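Local coordinates for protein geranyltranstransferase (Agrobacterium tumefaciens, PDB 2H8O) that probably catalyses the head-to-tail condensation of geranyl diphosphate with isopentenyl diphosphate, giving farnesyl diphosphate and releasing diphosphate, at residues L54-L58 against S59-R63; I67-Q71 against N72-A76; K86-R89 against P90-I94; G138-V142 against H143-D147. All coordinates share one frame; numbering follows the deposited sequence. Where two conformers were deposited one is given.

Interaction 1: L54-L58 against S59-R63; sequences LGHLL and SGEAR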
# COMPACT_ATOMS: atom_id res chain seq x y z
N LEU A 54 -14.53 -4.33 -9.95
CA LEU A 54 -13.40 -3.41 -10.21
C LEU A 54 -13.84 -2.13 -10.94
O LEU A 54 -13.43 -1.03 -10.59
CB LEU A 54 -12.32 -4.13 -10.99
CG LEU A 54 -11.51 -5.11 -10.15
CD1 LEU A 54 -10.73 -6.06 -11.06
CD2 LEU A 54 -10.57 -4.37 -9.17
N GLY A 55 -14.71 -2.27 -11.94
CA GLY A 55 -15.18 -1.10 -12.67
C GLY A 55 -15.92 -0.15 -11.75
O GLY A 55 -15.81 1.08 -11.87
N HIS A 56 -16.71 -0.73 -10.87
CA HIS A 56 -17.44 0.01 -9.87
C HIS A 56 -16.47 0.71 -8.89
O HIS A 56 -16.59 1.91 -8.64
CB HIS A 56 -18.38 -0.93 -9.13
CG HIS A 56 -19.17 -0.27 -8.05
ND1 HIS A 56 -20.15 0.65 -8.33
CD2 HIS A 56 -19.13 -0.41 -6.71
CE1 HIS A 56 -20.69 1.06 -7.19
NE2 HIS A 56 -20.09 0.43 -6.20
N LEU A 57 -15.48 -0.04 -8.41
CA LEU A 57 -14.52 0.52 -7.44
C LEU A 57 -13.61 1.59 -8.05
O LEU A 57 -13.03 2.40 -7.30
CB LEU A 57 -13.67 -0.61 -6.84
CG LEU A 57 -14.40 -1.64 -5.98
CD1 LEU A 57 -13.55 -2.87 -5.73
CD2 LEU A 57 -14.79 -1.01 -4.65
N LEU A 58 -13.47 1.58 -9.38
CA LEU A 58 -12.66 2.57 -10.11
C LEU A 58 -13.54 3.64 -10.77
O LEU A 58 -13.07 4.38 -11.63
CB LEU A 58 -11.75 1.87 -11.12
CG LEU A 58 -10.70 0.94 -10.49
CD1 LEU A 58 -9.98 0.13 -11.57
CD2 LEU A 58 -9.68 1.77 -9.68
N SER A 59 -14.78 3.79 -10.32
CA SER A 59 -15.62 4.85 -10.88
C SER A 59 -15.09 6.22 -10.45
O SER A 59 -14.29 6.33 -9.53
CB SER A 59 -17.07 4.66 -10.46
OG SER A 59 -17.22 4.93 -9.09
N GLY A 60 -15.57 7.25 -11.14
CA GLY A 60 -15.03 8.58 -10.96
C GLY A 60 -15.53 9.35 -9.76
O GLY A 60 -15.00 10.40 -9.44
N GLU A 61 -16.57 8.85 -9.10
CA GLU A 61 -17.19 9.50 -7.94
C GLU A 61 -16.28 9.39 -6.73
O GLU A 61 -15.82 8.28 -6.43
CB GLU A 61 -18.54 8.83 -7.61
CG GLU A 61 -18.63 7.36 -8.07
CD GLU A 61 -19.67 6.52 -7.35
OE1 GLU A 61 -20.65 7.08 -6.81
OE2 GLU A 61 -19.50 5.27 -7.34
N ALA A 62 -16.04 10.49 -6.04
CA ALA A 62 -15.26 10.47 -4.81
C ALA A 62 -16.05 9.74 -3.73
O ALA A 62 -17.26 9.91 -3.61
CB ALA A 62 -14.91 11.87 -4.36
N ARG A 63 -15.35 8.91 -2.97
CA ARG A 63 -15.91 8.23 -1.82
C ARG A 63 -15.81 9.12 -0.58
O ARG A 63 -15.12 10.15 -0.58
CB ARG A 63 -15.19 6.92 -1.58
CG ARG A 63 -15.79 5.77 -2.34
CD ARG A 63 -15.89 6.01 -3.81
NE ARG A 63 -16.30 4.77 -4.47
CZ ARG A 63 -16.35 4.59 -5.79
NH1 ARG A 63 -16.72 3.42 -6.27
NH2 ARG A 63 -16.01 5.57 -6.61
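Ser59 and Arg63 converge on the carbonyl oxygen of His56, which takes two N-H donors from opposite faces of its plane. The backbone N of Ser59 sits above that plane, 3.1 Å from His56 O, while NH1 of Arg63 comes in from the other face at 2.8 Å from the same oxygen, with an N-H...O angle of 143°. A bend at chi2 (55°) turns the otherwise stretched arginine chain back over the loop, and the guanidinium meets His56 O at its edge, close to its own plane. Its second amino group, NH2, grips two more acceptors: Glu61 O at 2.7 Å, again near the guanidinium plane, and Ser59 OG at 2.8 Å, somewhat tilted from it. This places the arginine at the C-terminal end of helix 34-57, where Leu58 leaves helical geometry and residues 56-59 form a type I turn closed by the Ser59 N-H. The positive group lies where helix carbonyls accumulate, which would favour it electrostatically. Ser59, with chi1 at 70°, holds OG between its own backbone N and carbonyl carbon, and the hydroxyl thereby faces back to the helix. OG is 3.1 Å from His56 O and 2.9 Å from Glu61 OE2, so its one proton has two possible acceptors. Glu61 was modelled in two conformers, which leaves its part less certain; in the conformer described, OE2 lies over a face of the Arg63 guanidinium and contributes charge without receiving an N-H. Leu58 turns its side chain inward onto Met77 and Val81 of helix 71-82, and its carbonyl oxygen is held by Arg78.

Interaction 2: I67-Q71 against N72-A76; sequences ITRPQ and NLLEA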
# COMPACT_ATOMS: atom_id res chain seq x y z
N ILE A 67 -11.19 13.53 -1.58
CA ILE A 67 -11.47 14.89 -1.95
C ILE A 67 -12.04 14.93 -3.38
O ILE A 67 -13.17 15.40 -3.60
CB ILE A 67 -10.23 15.75 -1.75
CG1 ILE A 67 -9.92 15.81 -0.24
CG2 ILE A 67 -10.44 17.15 -2.28
CD1 ILE A 67 -8.54 16.23 0.09
N THR A 68 -11.28 14.42 -4.33
CA THR A 68 -11.77 14.20 -5.70
C THR A 68 -10.91 13.11 -6.32
O THR A 68 -9.85 12.83 -5.78
CB THR A 68 -11.67 15.46 -6.55
OG1 THR A 68 -12.47 15.32 -7.75
CG2 THR A 68 -10.24 15.76 -6.92
N ARG A 69 -11.38 12.47 -7.39
CA ARG A 69 -10.58 11.47 -8.12
C ARG A 69 -10.10 12.06 -9.45
O ARG A 69 -10.91 12.21 -10.38
CB ARG A 69 -11.38 10.20 -8.35
CG ARG A 69 -11.70 9.45 -7.07
CD ARG A 69 -12.44 8.14 -7.34
NE ARG A 69 -12.37 7.28 -6.16
CZ ARG A 69 -12.48 5.95 -6.17
NH1 ARG A 69 -12.71 5.27 -7.28
NH2 ARG A 69 -12.35 5.30 -5.01
N PRO A 70 -8.82 12.43 -9.55
CA PRO A 70 -8.36 13.01 -10.82
C PRO A 70 -8.52 12.07 -11.97
O PRO A 70 -8.14 10.90 -11.89
CB PRO A 70 -6.88 13.33 -10.57
CG PRO A 70 -6.76 13.42 -9.09
CD PRO A 70 -7.75 12.43 -8.54
N GLN A 71 -9.09 12.57 -13.05
CA GLN A 71 -9.57 11.68 -14.09
C GLN A 71 -8.41 10.98 -14.83
O GLN A 71 -8.51 9.80 -15.15
CB GLN A 71 -10.51 12.46 -15.03
CG GLN A 71 -11.76 11.65 -15.41
CD GLN A 71 -11.50 10.70 -16.54
OE1 GLN A 71 -12.32 9.82 -16.86
NE2 GLN A 71 -10.34 10.87 -17.17
N ASN A 72 -7.32 11.69 -15.10
CA ASN A 72 -6.22 11.09 -15.86
C ASN A 72 -5.57 9.94 -15.08
O ASN A 72 -5.34 8.85 -15.61
CB ASN A 72 -5.16 12.13 -16.25
CG ASN A 72 -4.12 11.57 -17.19
OD1 ASN A 72 -4.41 11.29 -18.36
ND2 ASN A 72 -2.91 11.36 -16.67
N LEU A 73 -5.29 10.18 -13.81
CA LEU A 73 -4.73 9.12 -12.96
C LEU A 73 -5.68 7.92 -12.87
O LEU A 73 -5.27 6.76 -12.94
CB LEU A 73 -4.42 9.66 -11.57
CG LEU A 73 -3.83 8.63 -10.60
CD1 LEU A 73 -2.56 8.01 -11.18
CD2 LEU A 73 -3.57 9.30 -9.24
N LEU A 74 -6.97 8.20 -12.70
CA LEU A 74 -7.97 7.14 -12.65
C LEU A 74 -8.01 6.34 -13.96
O LEU A 74 -8.07 5.14 -13.94
CB LEU A 74 -9.33 7.75 -12.28
CG LEU A 74 -10.48 6.84 -11.89
CD1 LEU A 74 -10.08 5.96 -10.73
CD2 LEU A 74 -11.73 7.67 -11.56
N GLU A 75 -7.93 7.01 -15.10
CA GLU A 75 -7.85 6.31 -16.39
C GLU A 75 -6.63 5.38 -16.47
O GLU A 75 -6.71 4.28 -17.01
CB GLU A 75 -7.84 7.32 -17.54
CG GLU A 75 -9.18 7.99 -17.78
CD GLU A 75 -9.12 9.06 -18.86
OE1 GLU A 75 -8.06 9.24 -19.50
OE2 GLU A 75 -10.16 9.75 -19.06
N ALA A 76 -5.50 5.85 -15.94
CA ALA A 76 -4.26 5.06 -15.92
C ALA A 76 -4.42 3.81 -15.06
O ALA A 76 -3.95 2.72 -15.44
CB ALA A 76 -3.08 5.92 -15.45
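Pro70 O accepts the backbone N-H of Leu74 at 3.1 Å and Gln71 O that of Glu75 at 2.9 Å, two nearly straight bonds that open helix 71-82. Leu74 follows its backbone into the turn: its CB rests 3.4 Å from Pro70 O, and with CG anti to the backbone N (chi1 -168°) its CD2 methyl reaches back to CB of Arg69, 4.1 Å away. Arg69 itself is extended from CG to NE and carries its charge away from the helix, where NE forms a salt bridge with Glu66. Pro70 occupies the N-cap position of this helix, in the predominantly helical fold of the polyprenyl synthetase family, and its carbonyl accepts the first i to i+4 bond of the helix. Gln71 and Glu75, one turn apart, set their amide and carboxylate planes 82° to each other. Their ends are modelled too close together, so the detail of that meeting is doubtful; CG of Glu75 approaches Gln71 O at 3.3 Å. Leu73 packs on Leu153 and Ser157 of helix 148-167 and on Ile191 of the second subunit, whose Gly196 and Met220 meet Pro70 and Thr68.

Interaction 3: K86-R89 against P90-I94; sequences KRLR and PFLVI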
# COMPACT_ATOMS: atom_id res chain seq x y z
N LYS A 86 -5.85 -12.89 -16.84
CA LYS A 86 -6.99 -13.79 -16.79
C LYS A 86 -7.66 -13.93 -15.40
O LYS A 86 -8.62 -14.69 -15.26
CB LYS A 86 -6.56 -15.17 -17.30
CG LYS A 86 -6.08 -15.17 -18.76
CD LYS A 86 -6.98 -14.36 -19.69
CE LYS A 86 -6.80 -14.74 -21.16
NZ LYS A 86 -7.58 -15.97 -21.51
N ARG A 87 -7.19 -13.18 -14.41
CA ARG A 87 -7.84 -13.09 -13.11
C ARG A 87 -7.77 -14.39 -12.30
O ARG A 87 -8.66 -14.69 -11.52
CB ARG A 87 -9.29 -12.61 -13.23
CG ARG A 87 -9.52 -11.49 -14.22
CD ARG A 87 -8.70 -10.22 -13.94
NE ARG A 87 -9.05 -9.21 -14.93
CZ ARG A 87 -8.43 -8.05 -15.10
NH1 ARG A 87 -7.39 -7.71 -14.36
NH2 ARG A 87 -8.86 -7.23 -16.06
N LEU A 88 -6.67 -15.12 -12.42
CA LEU A 88 -6.46 -16.32 -11.61
C LEU A 88 -6.48 -16.02 -10.12
O LEU A 88 -6.99 -16.82 -9.32
CB LEU A 88 -5.14 -16.98 -11.98
CG LEU A 88 -4.79 -18.22 -11.17
CD1 LEU A 88 -5.81 -19.31 -11.39
CD2 LEU A 88 -3.37 -18.70 -11.49
N ARG A 89 -5.88 -14.91 -9.70
CA ARG A 89 -5.80 -14.64 -8.26
C ARG A 89 -7.20 -14.42 -7.61
O ARG A 89 -7.53 -15.08 -6.62
CB ARG A 89 -4.80 -13.51 -7.97
CG ARG A 89 -3.39 -14.00 -8.29
CD ARG A 89 -2.37 -12.88 -8.42
NE ARG A 89 -1.10 -13.38 -8.96
CZ ARG A 89 -0.89 -13.66 -10.24
NH1 ARG A 89 -1.86 -13.50 -11.16
NH2 ARG A 89 0.29 -14.11 -10.63
N PRO A 90 -8.03 -13.53 -8.19
CA PRO A 90 -9.42 -13.47 -7.72
C PRO A 90 -10.17 -14.80 -7.80
O PRO A 90 -10.97 -15.11 -6.91
CB PRO A 90 -10.08 -12.44 -8.63
CG PRO A 90 -9.06 -11.85 -9.42
CD PRO A 90 -7.74 -12.47 -9.17
N PHE A 91 -9.93 -15.58 -8.85
CA PHE A 91 -10.56 -16.88 -8.99
C PHE A 91 -10.28 -17.72 -7.75
O PHE A 91 -11.18 -18.35 -7.17
CB PHE A 91 -10.05 -17.60 -10.24
CG PHE A 91 -10.41 -19.04 -10.29
CD1 PHE A 91 -11.55 -19.47 -10.95
CD2 PHE A 91 -9.61 -19.98 -9.66
CE1 PHE A 91 -11.86 -20.83 -10.97
CE2 PHE A 91 -9.94 -21.33 -9.69
CZ PHE A 91 -11.05 -21.74 -10.34
N LEU A 92 -9.01 -17.73 -7.34
CA LEU A 92 -8.59 -18.56 -6.22
C LEU A 92 -9.22 -18.09 -4.90
O LEU A 92 -9.65 -18.91 -4.07
CB LEU A 92 -7.06 -18.62 -6.11
CG LEU A 92 -6.36 -19.38 -7.26
CD1 LEU A 92 -4.86 -19.08 -7.26
CD2 LEU A 92 -6.61 -20.88 -7.16
N VAL A 93 -9.31 -16.78 -4.70
CA VAL A 93 -9.99 -16.24 -3.52
C VAL A 93 -11.48 -16.66 -3.49
O VAL A 93 -11.98 -17.25 -2.50
CB VAL A 93 -9.88 -14.72 -3.45
CG1 VAL A 93 -10.67 -14.21 -2.23
CG2 VAL A 93 -8.40 -14.28 -3.37
N ILE A 94 -12.16 -16.39 -4.59
CA ILE A 94 -13.58 -16.71 -4.71
C ILE A 94 -13.82 -18.20 -4.46
O ILE A 94 -14.75 -18.58 -3.74
CB ILE A 94 -14.09 -16.30 -6.12
CG1 ILE A 94 -14.12 -14.76 -6.25
CG2 ILE A 94 -15.48 -16.90 -6.40
CD1 ILE A 94 -14.19 -14.26 -7.67
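The GKRLRP sequence motif of polyprenyl synthetases runs into the first turns of helix 88-99, and here Arg87 meets Pro90 and Phe91 while Leu88 meets Phe91 and Leu92. Three backbone bonds start the helix: Phe91 N to Arg87 O (3.1 Å), Leu92 N to Leu88 O (3.0 Å) and Val93 N to Arg89 O (3.1 Å). Arg87, the N-cap residue, adopts a left-handed backbone conformation (phi 68°, psi 35°) before the chain becomes helical. Its CB lies 3.9 Å from CG of Pro90, whose ring sits in the first turn, where the lack of an N-H costs no helical bond. Beyond CB the buried arginine bends at chi2 and leads away from the contact: NH1 forms a salt bridge with Glu115, NE with Glu51, and NH2 bonds to Val81 O. In relatives the motif supplies basic side chains to the diphosphate of isopentenyl diphosphate; Lys86 and Arg89 probably act likewise, the latter lying against His118. Leu88, with CG anti to the backbone N (chi1 178°), projects outward from the helix and crosses Leu92 at a slant, its CG 4.0 Å from Leu92 CD1, while its CD1 comes within 4.2 Å of CD2 of Phe91. Leu92 CG also packs 3.3 Å from Leu88 O. The Phe91 ring presents its edge to that same carbonyl, then extends between helices 34-57 and 321-331, meeting Phe39 edge-to-face. Leu92 and Val93 bear on Ala229 of helix 211-237.

Interaction 4: G138-V142 against H143-D147; sequences GQPTV and HRKFD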
# COMPACT_ATOMS: atom_id res chain seq x y z
N GLY A 138 -0.68 -7.27 -25.80
CA GLY A 138 -1.00 -6.58 -27.05
C GLY A 138 -1.35 -5.09 -26.95
O GLY A 138 -1.55 -4.46 -27.99
N GLN A 139 -1.41 -4.53 -25.74
CA GLN A 139 -1.76 -3.12 -25.53
C GLN A 139 -0.55 -2.34 -25.01
O GLN A 139 0.34 -2.91 -24.38
CB GLN A 139 -2.89 -3.01 -24.51
CG GLN A 139 -4.25 -3.56 -24.97
CD GLN A 139 -5.27 -2.47 -25.32
OE1 GLN A 139 -5.07 -1.28 -25.05
NE2 GLN A 139 -6.38 -2.90 -25.94
N PRO A 140 -0.54 -1.02 -25.20
CA PRO A 140 0.54 -0.22 -24.63
C PRO A 140 0.53 -0.35 -23.12
O PRO A 140 -0.52 -0.48 -22.50
CB PRO A 140 0.19 1.22 -25.05
CG PRO A 140 -1.26 1.18 -25.38
CD PRO A 140 -1.54 -0.18 -25.89
N THR A 141 1.71 -0.37 -22.54
CA THR A 141 1.83 -0.33 -21.10
C THR A 141 1.42 1.05 -20.58
O THR A 141 1.31 2.01 -21.31
CB THR A 141 3.24 -0.70 -20.66
OG1 THR A 141 4.18 0.04 -21.44
CG2 THR A 141 3.51 -2.19 -20.86
N VAL A 142 1.18 1.14 -19.27
CA VAL A 142 0.65 2.38 -18.72
C VAL A 142 1.59 3.56 -18.96
O VAL A 142 1.12 4.64 -19.30
CB VAL A 142 0.28 2.23 -17.21
CG1 VAL A 142 -0.09 3.59 -16.60
CG2 VAL A 142 -0.86 1.25 -17.06
N HIS A 143 2.90 3.36 -18.82
CA HIS A 143 3.84 4.49 -18.99
C HIS A 143 3.94 4.94 -20.45
O HIS A 143 4.26 6.09 -20.72
CB HIS A 143 5.25 4.20 -18.43
CG HIS A 143 5.94 3.04 -19.07
ND1 HIS A 143 5.68 1.74 -18.67
CD2 HIS A 143 6.84 2.96 -20.08
CE1 HIS A 143 6.41 0.92 -19.41
NE2 HIS A 143 7.12 1.62 -20.27
N ARG A 144 3.63 4.04 -21.37
CA ARG A 144 3.60 4.36 -22.81
C ARG A 144 2.33 5.10 -23.20
O ARG A 144 2.39 6.09 -23.92
CB ARG A 144 3.76 3.08 -23.64
CG ARG A 144 5.11 2.43 -23.44
CD ARG A 144 6.17 3.07 -24.28
NE ARG A 144 5.91 2.80 -25.69
CZ ARG A 144 6.63 3.26 -26.70
NH1 ARG A 144 7.69 4.04 -26.48
NH2 ARG A 144 6.29 2.95 -27.95
N LYS A 145 1.18 4.63 -22.72
CA LYS A 145 -0.10 5.29 -23.02
C LYS A 145 -0.26 6.65 -22.30
O LYS A 145 -0.85 7.60 -22.85
CB LYS A 145 -1.26 4.35 -22.67
CG LYS A 145 -2.64 4.92 -22.96
CD LYS A 145 -3.71 3.84 -22.89
CE LYS A 145 -5.09 4.40 -23.28
NZ LYS A 145 -5.26 4.59 -24.75
N PHE A 146 0.29 6.75 -21.09
CA PHE A 146 0.27 7.97 -20.30
C PHE A 146 1.71 8.50 -20.25
O PHE A 146 2.24 8.97 -21.26
CB PHE A 146 -0.35 7.70 -18.91
CG PHE A 146 -1.78 7.23 -19.01
CD1 PHE A 146 -2.83 8.13 -18.95
CD2 PHE A 146 -2.07 5.90 -19.26
CE1 PHE A 146 -4.14 7.71 -19.10
CE2 PHE A 146 -3.38 5.46 -19.41
CZ PHE A 146 -4.42 6.38 -19.32
N ASP A 147 2.34 8.42 -19.09
CA ASP A 147 3.77 8.71 -18.95
C ASP A 147 4.30 7.99 -17.71
O ASP A 147 3.52 7.36 -16.97
CB ASP A 147 4.07 10.21 -18.94
CG ASP A 147 3.40 10.98 -17.81
OD1 ASP A 147 3.09 10.43 -16.74
OD2 ASP A 147 3.25 12.20 -17.99
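First torsions near +60° in both Thr141 (chi1 48°) and His143 (chi1 60°) set these side chains alongside each other, pointing the same way. Thr141 OG1 therefore lies over a face of the imidazole, 3.1 Å from His143 CE1, and the contact is one of packing; the hydroxyl's hydrogen-bond partner is Asp133 O. CG of Arg144 closes on the same hydroxyl from another direction, at 3.3 Å from OG1. Thr141 holds the N-cap position of the short helix 142-145, yet it is the carbonyl that serves the helix: Thr141 O takes the N-H of Lys145 at 3.0 Å in an almost straight bond (169°), together with a weak one from Arg144. The helix follows directly on the two-stranded hairpin 135-136/139-140, just past the aspartate-rich motif of the family, and His143 packs against Asp126 of that motif. Pro140, last residue of the hairpin, rests its CG 4.2 Å from CB of Lys145. At the far end Val142 O receives Phe146 N at 2.9 Å, and the same oxygen lies in the plane of the phenyl ring, at its edge, 3.4 Å from Phe146 CD2. The two side chains cross at an angle, Val142 CG1 4.0 Å from Phe146 CD2. Phe146 then breaks helical geometry, and the Asp147 side chain caps a backbone N of helix 148-167, its OD1 being hydrogen-bonded to Thr150 OG1.

Interactions 1 and 2 bracket the connection between helices 34-57 and 71-82, with centres 10 Å apart, and Arg69 ties them: its NH1 lies 2.9 Å from Leu57 O and 2.9 Å from Ser59 O, probable hydrogen bonds. Interaction 4, its centre 16 Å from that of interaction 2, leans on the same helix 71-82, where Phe146 CZ packs 3.6 Å from Ala76 N. Interaction 3 stands apart, about 7 Å from the centre of the chain and 21 to 26 Å from the other contacts, centre to centre. Interactions 3 and 4 probably flank the catalytic pocket, through the GKRLRP and aspartate-rich motifs respectively, whereas interaction 2 forms part of the subunit interface.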